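Local coordinates for protein phosphatase 2C (Toxoplasma gondii, PDB 3D8K) that probably removes phosphate from phosphoserine and phosphothreonine side chains of other proteins, as a manganese-dependent phosphatase of the PP2C family, at residues Arg78-Glu82 against Glu83-Arg87; Ala121-Gly125 against Arg126-Pro130; Glu135-Ser138 against Val139-Leu143; Val151-Phe155 against Arg156-Arg160. All blocks are in the same frame, centred on the assembly; numbering follows the deposited sequence.

Contact 1 (Arg78-Glu82 against Glu83-Arg87). With SO4 (sulfate ion), chain H.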
loop_
_atom_site.group_PDB
_atom_site.type_symbol
_atom_site.label_atom_id
_atom_site.label_comp_id
_atom_site.label_asym_id
_atom_site.label_seq_id
_atom_site.Cartn_x
_atom_site.Cartn_y
_atom_site.Cartn_z
ATOM N N ARG C 78 12.390 -1.232 -21.538
ATOM C CA ARG C 78 13.230 -1.870 -20.517
ATOM C C ARG C 78 14.119 -0.845 -19.857
ATOM O O ARG C 78 14.845 -1.133 -18.916
ATOM C CB ARG C 78 14.110 -2.953 -21.129
ATOM C CG ARG C 78 13.355 -4.108 -21.684
ATOM C CD ARG C 78 14.256 -5.297 -21.790
ATOM N NE ARG C 78 13.564 -6.418 -22.396
ATOM C CZ ARG C 78 14.010 -7.665 -22.379
ATOM N NH1 ARG C 78 15.156 -7.961 -21.779
ATOM N NH2 ARG C 78 13.307 -8.618 -22.967
ATOM N N ASP C 79 14.060 0.359 -20.394
ATOM C CA ASP C 79 14.816 1.482 -19.897
ATOM C C ASP C 79 14.456 2.601 -20.841
ATOM O O ASP C 79 13.966 2.356 -21.943
ATOM C CB ASP C 79 16.311 1.190 -19.931
ATOM C CG ASP C 79 17.123 2.310 -19.334
ATOM O OD1 ASP C 79 16.656 2.898 -18.331
ATOM O OD2 ASP C 79 18.217 2.604 -19.866
ATOM N N VAL C 80 14.661 3.833 -20.415
ATOM C CA VAL C 80 14.316 4.947 -21.270
ATOM C C VAL C 80 15.561 5.486 -21.946
ATOM O O VAL C 80 16.387 6.137 -21.323
ATOM C CB VAL C 80 13.591 6.051 -20.462
ATOM C CG1 VAL C 80 14.303 6.264 -19.140
ATOM C CG2 VAL C 80 13.546 7.349 -21.252
ATOM N N ASN C 81 15.701 5.151 -23.224
ATOM C CA ASN C 81 16.817 5.585 -24.049
ATOM C C ASN C 81 16.442 5.425 -25.512
ATOM O O ASN C 81 15.359 4.944 -25.845
ATOM C CB ASN C 81 18.094 4.782 -23.755
ATOM C CG ASN C 81 17.966 3.303 -24.094
ATOM O OD1 ASN C 81 17.664 2.933 -25.224
ATOM N ND2 ASN C 81 18.211 2.449 -23.109
ATOM N N GLU C 82 17.351 5.832 -26.384
ATOM C CA GLU C 82 17.123 5.740 -27.815
ATOM C C GLU C 82 16.727 4.344 -28.279
ATOM O O GLU C 82 15.619 4.153 -28.760
ATOM C CB GLU C 82 18.370 6.210 -28.554
ATOM C CG GLU C 82 18.374 5.938 -30.032
ATOM C CD GLU C 82 19.553 6.595 -30.712
ATOM O OE1 GLU C 82 19.754 6.359 -31.922
ATOM O OE2 GLU C 82 20.278 7.356 -30.030
ATOM N N GLU C 83 17.619 3.371 -28.125
ATOM C CA GLU C 83 17.349 2.000 -28.561
ATOM C C GLU C 83 15.995 1.479 -28.121
ATOM O O GLU C 83 15.250 0.904 -28.922
ATOM C CB GLU C 83 18.438 1.057 -28.060
ATOM C CG GLU C 83 19.844 1.559 -28.370
ATOM C CD GLU C 83 20.577 2.092 -27.143
ATOM O OE1 GLU C 83 21.202 1.275 -26.424
ATOM O OE2 GLU C 83 20.520 3.318 -26.896
ATOM N N GLU C 84 15.669 1.683 -26.851
ATOM C CA GLU C 84 14.395 1.216 -26.319
ATOM C C GLU C 84 13.197 2.019 -26.834
ATOM O O GLU C 84 12.128 1.461 -27.046
ATOM C CB GLU C 84 14.427 1.247 -24.794
ATOM C CG GLU C 84 13.679 0.093 -24.162
ATOM C CD GLU C 84 14.293 -1.252 -24.513
ATOM O OE1 GLU C 84 15.473 -1.480 -24.176
ATOM O OE2 GLU C 84 13.595 -2.082 -25.131
ATOM N N ILE C 85 13.377 3.319 -27.040
ATOM C CA ILE C 85 12.295 4.167 -27.521
ATOM C C ILE C 85 12.007 3.923 -29.004
ATOM O O ILE C 85 10.856 3.987 -29.448
ATOM C CB ILE C 85 12.627 5.666 -27.312
ATOM C CG1 ILE C 85 12.773 5.973 -25.819
ATOM C CG2 ILE C 85 11.527 6.531 -27.884
ATOM C CD1 ILE C 85 13.249 7.403 -25.515
ATOM N N THR C 86 13.060 3.651 -29.767
ATOM C CA THR C 86 12.933 3.399 -31.196
ATOM C C THR C 86 12.212 2.078 -31.456
ATOM O O THR C 86 11.385 1.972 -32.360
ATOM C CB THR C 86 14.322 3.355 -31.864
ATOM O OG1 THR C 86 14.880 4.673 -31.885
ATOM C CG2 THR C 86 14.227 2.827 -33.276
ATOM N N ARG C 87 12.534 1.081 -30.642
ATOM C CA ARG C 87 11.960 -0.252 -30.766
ATOM C C ARG C 87 10.457 -0.265 -30.568
ATOM O O ARG C 87 9.739 -0.991 -31.248
ATOM C CB ARG C 87 12.615 -1.182 -29.755
ATOM C CG ARG C 87 12.050 -2.571 -29.750
ATOM C CD ARG C 87 12.550 -3.347 -28.552
ATOM N NE ARG C 87 13.975 -3.634 -28.644
ATOM C CZ ARG C 87 14.506 -4.450 -29.543
ATOM N NH1 ARG C 87 13.725 -5.056 -30.427
ATOM N NH2 ARG C 87 15.817 -4.662 -29.548
HETATM S S SO4 H . 10.074 -7.041 -24.486
HETATM O O1 SO4 H . 10.692 -7.817 -25.569
HETATM O O2 SO4 H . 11.026 -6.886 -23.385
HETATM O O3 SO4 H . 9.688 -5.724 -25.004
HETATM O O4 SO4 H . 8.888 -7.738 -23.975
#
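An asparagine N-cap opens helix 82-97 of this PP2C-family domain, with Asn81 fastening the loop to the first turn through its bond to Glu84. The backbone N of Glu84 points almost straight at Asn81 OD1, 2.9 Å away with an N-H...O angle of 173°, although the donor sits tilted from the plane of the amide carbonyl. CG of Asn81 stands between its own backbone N and carbonyl carbon (chi1 64°), which carries OD1 back over the start of the helix. The other end of the amide is held too: Asn81 ND2 donates to Asp79 OD2 at 3.2 Å, close to the amide plane, and this second bond limits rotation of the cap. One turn on, Thr86 N reaches Glu82 O at 2.8 Å, with a weak bond from Thr86 OG1 beside it. Val80 CG2 and Ile85 CD1 add an apolar touch at 4.3 Å, and both side chains rest on Phe111. The Glu84 side chain, bent at chi2, slants past that of Arg78, with OE1 3.6 Å from Arg78 CB, while OE2 forms a salt bridge with Arg156 of the second subunit. That arginine and Arg91 also bind the sulfate, probably from the crystallisation liquor, whose O2 meets the edge of the Arg78 guanidinium, 2.8 Å from NE and 2.9 Å from NH2.

Contact 2 (Ala121-Gly125 against Arg126-Pro130)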
loop_
_atom_site.group_PDB
_atom_site.type_symbol
_atom_site.label_atom_id
_atom_site.label_comp_id
_atom_site.label_asym_id
_atom_site.label_seq_id
_atom_site.Cartn_x
_atom_site.Cartn_y
_atom_site.Cartn_z
ATOM N N ALA C 121 28.048 13.682 -17.968
ATOM C CA ALA C 121 27.787 13.325 -19.351
ATOM C C ALA C 121 28.615 14.184 -20.301
ATOM O O ALA C 121 29.074 15.260 -19.936
ATOM C CB ALA C 121 26.304 13.503 -19.652
ATOM N N ARG C 122 28.825 13.701 -21.520
ATOM C CA ARG C 122 29.570 14.479 -22.489
ATOM C C ARG C 122 28.472 15.318 -23.091
ATOM O O ARG C 122 27.459 14.792 -23.525
ATOM C CB ARG C 122 30.239 13.561 -23.506
ATOM C CG ARG C 122 31.143 12.545 -22.826
ATOM C CD ARG C 122 31.924 11.707 -23.812
ATOM N NE ARG C 122 31.926 10.294 -23.441
ATOM C CZ ARG C 122 30.870 9.489 -23.541
ATOM N NH1 ARG C 122 29.710 9.951 -24.005
ATOM N NH2 ARG C 122 30.978 8.214 -23.183
ATOM N N VAL C 123 28.667 16.630 -23.094
ATOM C CA VAL C 123 27.632 17.537 -23.561
ATOM C C VAL C 123 28.012 18.636 -24.542
ATOM O O VAL C 123 29.084 19.235 -24.455
ATOM C CB VAL C 123 26.958 18.232 -22.349
ATOM C CG1 VAL C 123 25.837 19.144 -22.815
ATOM C CG2 VAL C 123 26.447 17.191 -21.379
ATOM N N VAL C 124 27.085 18.899 -25.459
ATOM C CA VAL C 124 27.212 19.955 -26.445
ATOM C C VAL C 124 26.174 20.994 -26.049
ATOM O O VAL C 124 24.983 20.860 -26.375
ATOM C CB VAL C 124 26.867 19.495 -27.878
ATOM C CG1 VAL C 124 26.996 20.671 -28.838
ATOM C CG2 VAL C 124 27.775 18.377 -28.304
ATOM N N GLY C 125 26.640 22.017 -25.343
ATOM C CA GLY C 125 25.767 23.092 -24.911
ATOM C C GLY C 125 24.335 22.684 -24.648
ATOM O O GLY C 125 23.435 22.991 -25.445
ATOM N N ARG C 126 24.133 21.977 -23.540
ATOM C CA ARG C 126 22.809 21.525 -23.105
ATOM C C ARG C 126 22.369 20.162 -23.622
ATOM O O ARG C 126 21.660 19.447 -22.932
ATOM C CB ARG C 126 21.730 22.569 -23.441
ATOM C CG ARG C 126 20.867 23.009 -22.260
ATOM C CD ARG C 126 21.703 23.575 -21.128
ATOM N NE ARG C 126 20.883 23.964 -19.983
ATOM C CZ ARG C 126 20.407 25.187 -19.782
ATOM N NH1 ARG C 126 20.670 26.153 -20.647
ATOM N NH2 ARG C 126 19.664 25.443 -18.718
ATOM N N GLN C 127 22.780 19.785 -24.822
ATOM C CA GLN C 127 22.380 18.486 -25.335
ATOM C C GLN C 127 23.329 17.449 -24.799
ATOM O O GLN C 127 24.521 17.660 -24.762
ATOM C CB GLN C 127 22.417 18.446 -26.858
ATOM C CG GLN C 127 21.493 17.367 -27.451
ATOM C CD GLN C 127 21.395 17.411 -28.978
ATOM O OE1 GLN C 127 21.511 18.473 -29.604
ATOM N NE2 GLN C 127 21.153 16.256 -29.576
ATOM N N ILE C 128 22.798 16.323 -24.370
ATOM C CA ILE C 128 23.642 15.269 -23.856
ATOM C C ILE C 128 23.991 14.318 -24.993
ATOM O O ILE C 128 23.107 13.728 -25.630
ATOM C CB ILE C 128 22.921 14.521 -22.718
ATOM C CG1 ILE C 128 22.725 15.480 -21.539
ATOM C CG2 ILE C 128 23.703 13.282 -22.322
ATOM C CD1 ILE C 128 21.936 14.914 -20.408
ATOM N N VAL C 129 25.283 14.203 -25.279
ATOM C CA VAL C 129 25.737 13.306 -26.334
ATOM C C VAL C 129 25.654 11.889 -25.783
ATOM O O VAL C 129 26.093 11.615 -24.668
ATOM C CB VAL C 129 27.194 13.622 -26.767
ATOM C CG1 VAL C 129 27.661 12.619 -27.810
ATOM C CG2 VAL C 129 27.274 15.031 -27.329
ATOM N N PRO C 130 25.064 10.977 -26.550
ATOM C CA PRO C 130 24.935 9.593 -26.097
ATOM C C PRO C 130 26.219 8.803 -26.217
ATOM O O PRO C 130 27.087 9.128 -27.027
ATOM C CB PRO C 130 23.837 9.047 -26.996
ATOM C CG PRO C 130 24.064 9.779 -28.262
ATOM C CD PRO C 130 24.323 11.191 -27.804
#
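Strands 121-124 and 127-129 run antiparallel with a marked twist, 129° between their directions and 4.6 Å between their axes, and Gly125 and Arg126 make the tight turn between them. Across the turn Val124 and Gln127 form a hydrogen-bonded pair: Gln127 N donates to Val124 O at 2.9 Å, from well above the carbonyl plane. Farther along, Val129 N reaches Arg122 O at 2.9 Å, this time in the carbonyl plane. Between them Val123 and Ile128 are a non-hydrogen-bonded pair, and their side chains share one face, where the two slant across each other, Val123 CG2 lying 4.1 Å from Ile128 CG1. Ala121 extends this apolar patch, its CB touching Ile128 CG2 at 3.7 Å. On the other face the contact is diagonal: Val124 CG2 packs against Val129 CG2 at 3.5 Å. Both of these methyls lie beside their own backbone N, opposite the carbonyl carbon, a torsion that turns them toward each other across the strands; Val150 covers the same pair. Arg126 has positive phi at the turn, and its side chain leads out of the hairpin. The chemistry is thus divided: small apolar groups meet across the strands on each face, while NH2 of the turn's arginine finds its partners, Asp263 by a salt bridge and Ser182 by a hydrogen bond, in other parts of the chain, which anchors the hairpin's tip to the domain.

Contact 3 (Glu135-Ser138 against Val139-Leu143)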
loop_
_atom_site.group_PDB
_atom_site.type_symbol
_atom_site.label_atom_id
_atom_site.label_comp_id
_atom_site.label_asym_id
_atom_site.label_seq_id
_atom_site.Cartn_x
_atom_site.Cartn_y
_atom_site.Cartn_z
ATOM N N GLU C 135 29.301 9.711 -34.709
ATOM C CA GLU C 135 29.203 10.924 -35.516
ATOM C C GLU C 135 28.073 11.833 -35.053
ATOM O O GLU C 135 27.173 12.163 -35.827
ATOM C CB GLU C 135 28.977 10.568 -36.983
ATOM C CG GLU C 135 27.892 9.525 -37.205
ATOM C CD GLU C 135 27.281 9.597 -38.596
ATOM O OE1 GLU C 135 26.475 10.525 -38.847
ATOM O OE2 GLU C 135 27.607 8.730 -39.438
ATOM N N PHE C 136 28.125 12.257 -33.799
ATOM C CA PHE C 136 27.081 13.110 -33.263
ATOM C C PHE C 136 27.002 14.508 -33.885
ATOM O O PHE C 136 28.019 15.174 -34.077
ATOM C CB PHE C 136 27.257 13.225 -31.755
ATOM C CG PHE C 136 26.367 14.234 -31.120
ATOM C CD1 PHE C 136 26.741 15.561 -31.057
ATOM C CD2 PHE C 136 25.132 13.860 -30.624
ATOM C CE1 PHE C 136 25.901 16.502 -30.482
ATOM C CE2 PHE C 136 24.288 14.786 -30.051
ATOM C CZ PHE C 136 24.664 16.110 -29.989
ATOM N N THR C 137 25.775 14.936 -34.184
ATOM C CA THR C 137 25.489 16.250 -34.771
ATOM C C THR C 137 24.311 16.875 -34.017
ATOM O O THR C 137 24.495 17.693 -33.113
ATOM C CB THR C 137 25.106 16.109 -36.255
ATOM O OG1 THR C 137 26.058 15.251 -36.892
ATOM C CG2 THR C 137 25.099 17.467 -36.949
ATOM N N SER C 138 23.098 16.505 -34.411
ATOM C CA SER C 138 21.900 16.984 -33.735
ATOM C C SER C 138 21.507 18.455 -33.752
ATOM O O SER C 138 22.225 19.328 -34.252
ATOM C CB SER C 138 21.918 16.492 -32.294
ATOM O OG SER C 138 21.679 15.087 -32.265
ATOM N N VAL C 139 20.328 18.670 -33.169
ATOM C CA VAL C 139 19.599 19.933 -33.065
ATOM C C VAL C 139 20.252 21.287 -33.330
ATOM O O VAL C 139 20.049 21.863 -34.402
ATOM C CB VAL C 139 18.862 19.992 -31.713
ATOM C CG1 VAL C 139 17.732 20.995 -31.787
ATOM C CG2 VAL C 139 18.320 18.606 -31.358
ATOM N N ALA C 140 21.007 21.818 -32.375
ATOM C CA ALA C 140 21.607 23.131 -32.584
ATOM C C ALA C 140 22.295 23.340 -33.945
ATOM O O ALA C 140 21.898 24.231 -34.714
ATOM C CB ALA C 140 22.573 23.443 -31.458
ATOM N N GLU C 141 23.319 22.539 -34.238
ATOM C CA GLU C 141 24.060 22.677 -35.489
ATOM C C GLU C 141 23.181 22.339 -36.687
ATOM O O GLU C 141 23.235 23.016 -37.720
ATOM C CB GLU C 141 25.292 21.763 -35.481
ATOM C CG GLU C 141 26.250 22.015 -36.644
ATOM C CD GLU C 141 27.330 20.954 -36.781
ATOM O OE1 GLU C 141 28.162 21.076 -37.708
ATOM O OE2 GLU C 141 27.348 20.003 -35.969
ATOM N N ALA C 142 22.365 21.296 -36.540
ATOM C CA ALA C 142 21.488 20.861 -37.617
ATOM C C ALA C 142 20.488 21.946 -37.997
ATOM O O ALA C 142 19.986 21.963 -39.117
ATOM C CB ALA C 142 20.765 19.581 -37.221
ATOM N N LEU C 143 20.197 22.842 -37.062
ATOM C CA LEU C 143 19.280 23.935 -37.322
ATOM C C LEU C 143 20.107 25.118 -37.794
ATOM O O LEU C 143 19.627 26.247 -37.908
ATOM C CB LEU C 143 18.506 24.285 -36.049
ATOM C CG LEU C 143 17.434 23.270 -35.641
ATOM C CD1 LEU C 143 16.744 23.716 -34.366
ATOM C CD2 LEU C 143 16.414 23.136 -36.763
HETATM O O HOH W 1 23.840 20.479 -31.971
#
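This is a surface contact at the start of a short helix, where the loop after strand 127-129 runs into helix 139-142, and the backbone of Ser138 does most of the work. Its carbonyl accepts from Ala142 N at 3.0 Å, with an N-H...O angle of 163° and the donor tilted 34° from the carbonyl plane. The methyl of Ala142 points toward the loop and lies 3.3 Å from that same oxygen. A water donates a hydrogen bond to Ser138 O at 3.0 Å and accepts from Glu141 N at 3.1 Å, linking this carbonyl to a second amide of the first turn. Two donors therefore grip Ser138 O, one from the protein and one from the water. Side chains add a lighter touch. With CG of Glu141 opposite the backbone N (chi1 -170°), the extended chain runs back toward the loop, and OE2 comes 3.5 Å from Thr137 CG2; the two side chains meet at a slant. Val139 faces inward instead, resting on Gln127, His188, Thr255 and Phe257, whereas Phe136 lies over Gln127 and Val129. At the far end Leu143 N closes the turn on Val139 O at 2.8 Å. An i to i+4 backbone bond, with a water joining the same carbonyl to Glu141 N, marks the first turn of an alpha-helix, here a short one at the surface beside the hairpin of strands 120-124 and 127-129.

Contact 4 (Val151-Phe155 against Arg156-Arg160)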
loop_
_atom_site.group_PDB
_atom_site.type_symbol
_atom_site.label_atom_id
_atom_site.label_comp_id
_atom_site.label_asym_id
_atom_site.label_seq_id
_atom_site.Cartn_x
_atom_site.Cartn_y
_atom_site.Cartn_z
ATOM N N VAL C 151 31.930 18.998 -24.353
ATOM C CA VAL C 151 32.644 19.084 -23.092
ATOM C C VAL C 151 32.303 17.970 -22.132
ATOM O O VAL C 151 31.195 17.442 -22.146
ATOM C CB VAL C 151 32.363 20.426 -22.384
ATOM C CG1 VAL C 151 30.889 20.778 -22.488
ATOM C CG2 VAL C 151 32.767 20.329 -20.920
ATOM N N ALA C 152 33.279 17.618 -21.305
ATOM C CA ALA C 152 33.090 16.594 -20.291
ATOM C C ALA C 152 32.522 17.337 -19.073
ATOM O O ALA C 152 33.265 17.888 -18.257
ATOM C CB ALA C 152 34.422 15.936 -19.956
HETATM N N MSE C 153 31.193 17.361 -18.995
HETATM C CA MSE C 153 30.453 18.038 -17.934
HETATM C C MSE C 153 30.329 17.196 -16.676
HETATM O O MSE C 153 29.883 16.056 -16.728
HETATM C CB MSE C 153 29.061 18.406 -18.456
HETATM C CG MSE C 153 28.074 18.866 -17.414
HETATM SE SE MSE C 153 28.549 20.530 -16.576
HETATM C CE MSE C 153 27.907 21.715 -17.959
ATOM N N ASN C 154 30.736 17.760 -15.544
ATOM C CA ASN C 154 30.646 17.051 -14.272
ATOM C C ASN C 154 29.619 17.790 -13.429
ATOM O O ASN C 154 29.947 18.795 -12.798
ATOM C CB ASN C 154 31.987 17.053 -13.542
ATOM C CG ASN C 154 31.980 16.152 -12.320
ATOM O OD1 ASN C 154 30.948 15.979 -11.678
ATOM N ND2 ASN C 154 33.135 15.583 -11.984
ATOM N N PHE C 155 28.382 17.300 -13.425
ATOM C CA PHE C 155 27.309 17.936 -12.670
ATOM C C PHE C 155 27.592 17.932 -11.189
ATOM O O PHE C 155 27.067 18.752 -10.452
ATOM C CB PHE C 155 25.983 17.226 -12.926
ATOM C CG PHE C 155 25.525 17.298 -14.351
ATOM C CD1 PHE C 155 24.959 18.460 -14.855
ATOM C CD2 PHE C 155 25.683 16.207 -15.198
ATOM C CE1 PHE C 155 24.560 18.538 -16.179
ATOM C CE2 PHE C 155 25.287 16.274 -16.524
ATOM C CZ PHE C 155 24.721 17.442 -17.017
ATOM N N ARG C 156 28.425 17.001 -10.753
ATOM C CA ARG C 156 28.770 16.896 -9.347
ATOM C C ARG C 156 29.509 18.157 -8.901
ATOM O O ARG C 156 29.441 18.541 -7.737
ATOM C CB ARG C 156 29.641 15.653 -9.121
ATOM C CG ARG C 156 29.254 14.451 -10.003
ATOM C CD ARG C 156 29.908 13.145 -9.554
ATOM N NE ARG C 156 29.360 12.684 -8.278
ATOM C CZ ARG C 156 28.081 12.370 -8.086
ATOM N NH1 ARG C 156 27.216 12.463 -9.088
ATOM N NH2 ARG C 156 27.661 11.975 -6.889
ATOM N N ARG C 157 30.203 18.801 -9.832
ATOM C CA ARG C 157 30.957 20.010 -9.525
ATOM C C ARG C 157 30.423 21.220 -10.292
ATOM O O ARG C 157 31.172 22.130 -10.661
ATOM C CB ARG C 157 32.447 19.794 -9.825
ATOM C CG ARG C 157 32.763 19.474 -11.279
ATOM C CD ARG C 157 34.153 18.850 -11.437
ATOM N NE ARG C 157 34.466 18.583 -12.842
ATOM C CZ ARG C 157 35.411 17.745 -13.260
ATOM N NH1 ARG C 157 36.153 17.076 -12.384
ATOM N NH2 ARG C 157 35.609 17.571 -14.558
ATOM N N ASP C 158 29.112 21.216 -10.519
ATOM C CA ASP C 158 28.431 22.303 -11.215
ATOM C C ASP C 158 27.596 23.045 -10.171
ATOM O O ASP C 158 26.846 22.429 -9.410
ATOM C CB ASP C 158 27.510 21.746 -12.309
ATOM C CG ASP C 158 26.975 22.826 -13.237
ATOM O OD1 ASP C 158 26.887 24.000 -12.809
ATOM O OD2 ASP C 158 26.630 22.495 -14.390
ATOM N N PRO C 159 27.728 24.376 -10.110
ATOM C CA PRO C 159 26.981 25.195 -9.153
ATOM C C PRO C 159 25.492 25.112 -9.417
ATOM O O PRO C 159 24.709 24.734 -8.545
ATOM C CB PRO C 159 27.526 26.594 -9.406
ATOM C CG PRO C 159 28.929 26.330 -9.874
ATOM C CD PRO C 159 28.717 25.193 -10.830
ATOM N N ARG C 160 25.117 25.477 -10.635
ATOM C CA ARG C 160 23.730 25.445 -11.059
ATOM C C ARG C 160 23.158 24.055 -10.796
ATOM O O ARG C 160 23.731 23.032 -11.190
ATOM C CB ARG C 160 23.635 25.758 -12.545
ATOM C CG ARG C 160 24.385 26.997 -12.968
ATOM C CD ARG C 160 24.790 26.869 -14.428
ATOM N NE ARG C 160 23.991 27.672 -15.351
ATOM C CZ ARG C 160 22.672 27.832 -15.286
ATOM N NH1 ARG C 160 21.969 27.252 -14.326
ATOM N NH2 ARG C 160 22.052 28.566 -16.205
#
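Asn154 and Phe155, with Arg157 and Asp158, fold the end of strand 150-154 into a 3-10 turn, its backbone bonds joining residues three apart. Asn154 O accepts from Arg157 N at 3.0 Å, the donor standing well above the carbonyl plane, and Phe155 O takes a weak bond from Asp158 N at 3.2 Å. The Arg157 side chain doubles back across Asn154: its CG is wedged between backbone N and carbonyl carbon (chi1 61°), and the extended chain beyond brings the guanidinium over the asparagine. Asn154 ND2 lies 3.1 Å above one face of that group, toward its rim, with amide and guanidinium planes 43° apart. This is a packing contact, since ND2 and the arginine nitrogens are all donors. Asp158 OD2 approaches the selenium of Met153, a selenomethionine, at 3.5 Å, while its hydrogen bond goes to Tyr260. CG of Met153 lies over one face of the Phe155 ring, toward its rim. That ring meets Phe258 of strand 253-259 edge-to-face and rests on Pro118. The turn lies where strand 150-154, at one margin of the three-stranded sheet beside strand 120-124, gives way to the loop leading to strand 165-173.

How the contacts relate
From the N terminus the four contacts follow in series along the chain, without nesting or crossing, each closing its own short local turn. Contact 1 marks the entry into helix 82-97. Contact 2 closes the hairpin of strands 120-124 and 127-129, contact 3 the start of helix 139-142, and contact 4 the exit from strand 150-154. The last three are joined: Gln127 probably hydrogen-bonds Ser138, tying contacts 2 and 3, while Val123 and Ala121 pair with Val151 and Met153 in one three-stranded sheet, tying contacts 2 and 4. Contact 1 stands apart within the chain, yet meets Arg156 of contact 4 from the second subunit.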